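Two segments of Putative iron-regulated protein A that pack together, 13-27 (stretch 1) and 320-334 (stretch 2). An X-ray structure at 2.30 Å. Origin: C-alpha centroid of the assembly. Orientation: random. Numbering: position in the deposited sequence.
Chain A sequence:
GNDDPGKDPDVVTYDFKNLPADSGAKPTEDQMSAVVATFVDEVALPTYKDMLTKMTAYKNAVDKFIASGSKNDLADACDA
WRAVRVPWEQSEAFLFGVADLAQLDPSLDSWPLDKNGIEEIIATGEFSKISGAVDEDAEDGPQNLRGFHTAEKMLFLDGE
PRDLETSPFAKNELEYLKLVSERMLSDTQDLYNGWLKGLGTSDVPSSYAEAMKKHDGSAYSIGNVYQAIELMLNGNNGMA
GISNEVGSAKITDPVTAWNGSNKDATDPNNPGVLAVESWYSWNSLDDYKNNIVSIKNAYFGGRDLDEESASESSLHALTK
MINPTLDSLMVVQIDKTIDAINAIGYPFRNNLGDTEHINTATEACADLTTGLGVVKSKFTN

Stretch 1 (13-27) TYDFKNLPADSGAKP
Stretch 2 (320-334) KMINPTLDSLMVVQI

Stretch 1 is an extended loop, without regular helix or strand, laid along stretch 2, which consists of a helix ending at Ile322, a break at Asn323, and a second helix from Pro324 through Ile334. The two segments run in opposite senses, as the CA register indicates: Asp15 CA lies 7.0 Å from Leu329 CA, Phe16 CA 6.7 Å from Leu326 CA, Asp22 CA 4.8 Å from Asn323 CA and Ser23 CA 5.4 Å from Ile322 CA. Together they bury 863 Å².

The CA atoms come closest at the helix break, where Asn323 (phi/psi -156/97) leaves helical geometry. Its chi1 of -171° (t) and chi2 of -48° let one amide serve both stretches. Asn323 OD1 caps the second helix, accepting from Leu326 N at 3.1 Å and, weakly, from Thr325 N at 3.0 Å. Asn323 ND2 donates across the interface, to Pro20 O at 2.9 Å (136°) and to Asp22 OD1 at 3.1 Å (172°). Asp22, with chi1 -73° (m) and chi2 -1°, places OD1 for that nearly linear bond.

The carbonyls ending the first helix are taken up by Ser23. Ser23 N donates to Ile322 O at 2.6 Å (174°), and Ser23 OG donates to Met321 O at 2.7 Å. With chi1 at 74° (p), Ser23 OG also accepts from Ala25 N at 3.0 Å. Gly24 (112/-22) follows; a CB there would jam against the preceding carbonyl. A water accepts from Gly24 N and donates to Ala25 O and Ile322 O. Beyond it, Ala25 CB meets CG of selenomethionine Met321 (chi1 t, chi2 t, chi3 m) at 3.7 Å, while Pro27 CD lies 3.8 Å from Ile322 CD1 (chi1 m, chi2 t).

The other end is mainly apolar. A type I turn from Asp15 to Asn18 is closed by Asn18 N to Asp15 O at 3.1 Å; Asp15, at chi1 69° (p), accepts Asn18 ND2 on OD1. Within this turn, Phe16 has a sideways CB, but chi1 -70° and chi2 -58° bring its ring nearer the second helix. Leu326 CD1 approaches the ring edge, 3.7 Å from Phe16 CD1, and selenomethionine Met330 (m, m, m) sets SE 4.8 Å from the Phe16 ring centroid, obliquely. Leu19 points its CB toward the helix, and chi1 -73° and chi2 155° place Leu19 CD2 3.8 Å from Leu326 CB and 3.9 Å from Leu329 CD1. Phe16 and Leu19 thus set apolar surface against Leu326 and Leu329, van der Waals packing that shields these side chains from solvent. Tyr14 CD2 (chi1 -60°) touches Thr325 CG2 at 3.7 Å.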

# COMPACT_ATOMS: atom_id res chain seq x y z
N THR A 13 -3.30 -33.11 -2.96
CA THR A 13 -4.19 -33.26 -1.78
C THR A 13 -3.74 -32.38 -0.59
O THR A 13 -4.57 -32.08 0.24
CB THR A 13 -4.43 -34.75 -1.34
OG1 THR A 13 -3.38 -35.60 -1.85
CG2 THR A 13 -5.80 -35.29 -1.86
N TYR A 14 -2.47 -31.93 -0.52
CA TYR A 14 -2.03 -31.00 0.57
C TYR A 14 -2.50 -29.56 0.42
O TYR A 14 -2.49 -29.00 -0.66
CB TYR A 14 -0.51 -30.91 0.73
CG TYR A 14 0.16 -32.21 1.05
CD1 TYR A 14 -0.21 -32.97 2.18
CD2 TYR A 14 1.17 -32.71 0.22
CE1 TYR A 14 0.39 -34.17 2.44
CE2 TYR A 14 1.79 -33.91 0.48
CZ TYR A 14 1.40 -34.63 1.59
OH TYR A 14 2.04 -35.80 1.82
N ASP A 15 -2.86 -28.95 1.55
CA ASP A 15 -3.14 -27.51 1.61
C ASP A 15 -2.54 -26.91 2.91
O ASP A 15 -1.91 -27.63 3.69
CB ASP A 15 -4.66 -27.23 1.46
CG ASP A 15 -5.49 -27.70 2.65
OD1 ASP A 15 -4.99 -27.82 3.78
OD2 ASP A 15 -6.69 -27.92 2.48
N PHE A 16 -2.72 -25.62 3.14
CA PHE A 16 -2.12 -24.96 4.30
C PHE A 16 -2.51 -25.50 5.68
O PHE A 16 -1.70 -25.41 6.59
CB PHE A 16 -2.45 -23.47 4.27
CG PHE A 16 -1.75 -22.71 3.18
CD1 PHE A 16 -0.36 -22.72 3.10
CD2 PHE A 16 -2.47 -21.98 2.26
CE1 PHE A 16 0.31 -22.02 2.13
CE2 PHE A 16 -1.81 -21.29 1.25
CZ PHE A 16 -0.41 -21.29 1.19
N LYS A 17 -3.72 -26.03 5.81
CA LYS A 17 -4.24 -26.60 7.07
C LYS A 17 -4.05 -28.12 7.17
O LYS A 17 -4.48 -28.72 8.12
CB LYS A 17 -5.75 -26.24 7.23
CG LYS A 17 -6.02 -24.83 7.81
CD LYS A 17 -7.32 -24.15 7.30
CE LYS A 17 -8.53 -24.23 8.25
NZ LYS A 17 -9.35 -22.97 8.24
N ASN A 18 -3.40 -28.73 6.16
CA ASN A 18 -3.16 -30.19 6.07
C ASN A 18 -1.79 -30.37 5.40
O ASN A 18 -1.69 -30.63 4.20
CB ASN A 18 -4.22 -30.92 5.22
CG ASN A 18 -5.63 -30.80 5.78
OD1 ASN A 18 -6.05 -31.58 6.64
ND2 ASN A 18 -6.39 -29.81 5.28
N LEU A 19 -0.74 -30.16 6.18
CA LEU A 19 0.61 -30.22 5.70
C LEU A 19 1.26 -31.52 6.12
O LEU A 19 0.81 -32.17 7.09
CB LEU A 19 1.42 -29.04 6.24
CG LEU A 19 1.10 -27.69 5.62
CD1 LEU A 19 1.48 -26.63 6.62
CD2 LEU A 19 1.81 -27.47 4.29
N PRO A 20 2.32 -31.92 5.38
CA PRO A 20 3.15 -33.03 5.87
C PRO A 20 4.04 -32.51 6.99
O PRO A 20 4.13 -31.28 7.20
CB PRO A 20 3.98 -33.42 4.63
CG PRO A 20 4.09 -32.15 3.81
CD PRO A 20 2.81 -31.38 4.09
N ALA A 21 4.68 -33.44 7.69
CA ALA A 21 5.64 -33.14 8.76
C ALA A 21 6.74 -32.16 8.32
O ALA A 21 7.20 -32.23 7.17
CB ALA A 21 6.28 -34.45 9.21
N ASP A 22 7.14 -31.23 9.20
CA ASP A 22 8.33 -30.39 8.91
C ASP A 22 9.58 -31.26 8.65
O ASP A 22 9.60 -32.44 9.04
CB ASP A 22 8.62 -29.40 10.05
CG ASP A 22 7.62 -28.23 10.11
OD1 ASP A 22 6.70 -28.18 9.24
OD2 ASP A 22 7.75 -27.38 11.05
N SER A 23 10.61 -30.69 8.02
CA SER A 23 11.84 -31.48 7.75
C SER A 23 12.58 -31.84 9.04
O SER A 23 13.10 -32.91 9.17
CB SER A 23 12.80 -30.74 6.81
OG SER A 23 13.42 -29.69 7.51
N GLY A 24 12.57 -30.93 10.00
CA GLY A 24 13.35 -31.05 11.23
C GLY A 24 14.46 -30.02 11.27
O GLY A 24 14.96 -29.72 12.35
N ALA A 25 14.87 -29.50 10.10
CA ALA A 25 15.81 -28.37 10.03
C ALA A 25 15.11 -27.15 10.63
O ALA A 25 13.97 -26.88 10.30
CB ALA A 25 16.23 -28.09 8.59
N LYS A 26 15.77 -26.46 11.55
CA LYS A 26 15.32 -25.19 12.04
C LYS A 26 16.39 -24.14 11.77
O LYS A 26 17.56 -24.39 11.99
CB LYS A 26 14.99 -25.27 13.53
CG LYS A 26 13.94 -26.33 13.85
CD LYS A 26 13.06 -25.99 15.05
CE LYS A 26 12.67 -27.25 15.84
NZ LYS A 26 11.49 -27.01 16.72
N PRO A 27 16.00 -22.96 11.29
CA PRO A 27 17.02 -21.97 10.99
C PRO A 27 17.72 -21.42 12.24
O PRO A 27 17.12 -21.32 13.30
CB PRO A 27 16.24 -20.87 10.28
CG PRO A 27 14.83 -21.01 10.73
CD PRO A 27 14.64 -22.46 11.05
N LYS A 320 11.28 -23.14 2.79
CA LYS A 320 11.64 -24.34 2.02
C LYS A 320 12.39 -25.35 2.89
O LYS A 320 12.02 -26.53 2.95
CB LYS A 320 12.47 -23.94 0.78
CG LYS A 320 12.60 -25.00 -0.30
CD LYS A 320 13.27 -24.46 -1.56
CE LYS A 320 13.89 -25.58 -2.39
NZ LYS A 320 14.26 -25.09 -3.75
N MSE A 321 13.42 -24.85 3.58
CA MSE A 321 14.23 -25.63 4.53
C MSE A 321 13.37 -26.29 5.62
O MSE A 321 13.60 -27.45 5.96
CB MSE A 321 15.31 -24.70 5.14
CG MSE A 321 16.33 -25.32 6.16
SE MSE A 321 16.96 -23.99 7.52
CE MSE A 321 17.63 -22.66 6.20
N ILE A 322 12.40 -25.57 6.18
CA ILE A 322 11.53 -26.06 7.28
C ILE A 322 10.49 -27.06 6.75
O ILE A 322 10.31 -28.16 7.32
CB ILE A 322 10.83 -24.90 8.05
CG1 ILE A 322 11.86 -23.97 8.71
CG2 ILE A 322 9.99 -25.42 9.20
CD1 ILE A 322 11.32 -22.63 9.15
N ASN A 323 9.84 -26.72 5.64
CA ASN A 323 8.83 -27.60 5.02
C ASN A 323 8.65 -27.32 3.54
O ASN A 323 7.91 -26.40 3.18
CB ASN A 323 7.52 -27.41 5.77
CG ASN A 323 6.48 -28.40 5.37
OD1 ASN A 323 6.25 -28.61 4.18
ND2 ASN A 323 5.83 -29.03 6.36
N PRO A 324 9.31 -28.10 2.64
CA PRO A 324 9.20 -27.81 1.17
C PRO A 324 7.77 -27.67 0.62
O PRO A 324 7.55 -26.87 -0.28
CB PRO A 324 9.91 -28.98 0.52
CG PRO A 324 10.87 -29.48 1.55
CD PRO A 324 10.24 -29.20 2.90
N THR A 325 6.82 -28.42 1.19
CA THR A 325 5.44 -28.43 0.73
C THR A 325 4.76 -27.09 1.06
O THR A 325 4.10 -26.52 0.23
CB THR A 325 4.66 -29.63 1.32
OG1 THR A 325 5.35 -30.84 1.02
CG2 THR A 325 3.25 -29.74 0.74
N LEU A 326 4.95 -26.60 2.28
CA LEU A 326 4.39 -25.33 2.68
C LEU A 326 4.96 -24.24 1.79
O LEU A 326 4.21 -23.39 1.32
CB LEU A 326 4.71 -25.04 4.16
CG LEU A 326 4.51 -23.61 4.66
CD1 LEU A 326 3.07 -23.17 4.52
CD2 LEU A 326 4.95 -23.57 6.12
N ASP A 327 6.26 -24.24 1.55
CA ASP A 327 6.86 -23.21 0.68
C ASP A 327 6.27 -23.29 -0.75
O ASP A 327 5.93 -22.28 -1.39
CB ASP A 327 8.38 -23.35 0.59
CG ASP A 327 8.95 -22.48 -0.51
OD1 ASP A 327 8.82 -21.25 -0.38
OD2 ASP A 327 9.49 -22.99 -1.51
N SER A 328 6.19 -24.51 -1.24
CA SER A 328 5.69 -24.73 -2.57
C SER A 328 4.24 -24.26 -2.62
O SER A 328 3.85 -23.64 -3.59
CB SER A 328 5.84 -26.20 -2.89
OG SER A 328 5.36 -26.42 -4.17
N LEU A 329 3.46 -24.49 -1.56
CA LEU A 329 2.07 -24.02 -1.55
C LEU A 329 1.95 -22.46 -1.54
O LEU A 329 0.98 -21.89 -2.07
CB LEU A 329 1.30 -24.64 -0.38
CG LEU A 329 0.76 -26.05 -0.52
CD1 LEU A 329 0.22 -26.43 0.85
CD2 LEU A 329 -0.33 -26.22 -1.62
N MSE A 330 2.94 -21.80 -0.92
CA MSE A 330 3.07 -20.36 -0.85
C MSE A 330 3.49 -19.74 -2.15
O MSE A 330 2.98 -18.67 -2.53
CB MSE A 330 4.10 -19.92 0.20
CG MSE A 330 3.60 -19.97 1.66
SE MSE A 330 2.36 -18.58 2.12
CE MSE A 330 3.09 -17.08 1.15
N VAL A 331 4.45 -20.38 -2.81
CA VAL A 331 4.85 -19.95 -4.15
C VAL A 331 3.61 -19.92 -5.06
O VAL A 331 3.33 -18.91 -5.67
CB VAL A 331 5.98 -20.87 -4.71
CG1 VAL A 331 6.22 -20.61 -6.21
CG2 VAL A 331 7.24 -20.69 -3.87
N VAL A 332 2.85 -21.03 -5.11
CA VAL A 332 1.64 -21.15 -5.94
C VAL A 332 0.63 -20.06 -5.53
O VAL A 332 0.08 -19.37 -6.37
CB VAL A 332 1.03 -22.59 -5.83
CG1 VAL A 332 -0.45 -22.63 -6.25
CG2 VAL A 332 1.87 -23.63 -6.63
N GLN A 333 0.46 -19.85 -4.25
CA GLN A 333 -0.62 -19.00 -3.77
C GLN A 333 -0.37 -17.53 -4.03
O GLN A 333 -1.33 -16.80 -4.30
CB GLN A 333 -0.86 -19.22 -2.27
CG GLN A 333 -2.19 -18.73 -1.77
CD GLN A 333 -3.38 -19.41 -2.41
OE1 GLN A 333 -3.42 -20.63 -2.55
NE2 GLN A 333 -4.39 -18.61 -2.79
N ILE A 334 0.87 -17.06 -3.91
CA ILE A 334 1.19 -15.63 -4.21
C ILE A 334 0.78 -15.37 -5.68
O ILE A 334 0.01 -14.46 -6.00
CB ILE A 334 2.69 -15.28 -3.94
CG1 ILE A 334 2.97 -15.28 -2.42
CG2 ILE A 334 3.06 -13.93 -4.55
CD1 ILE A 334 4.41 -15.54 -2.00
O HOH W 1 11.61 -28.35 10.19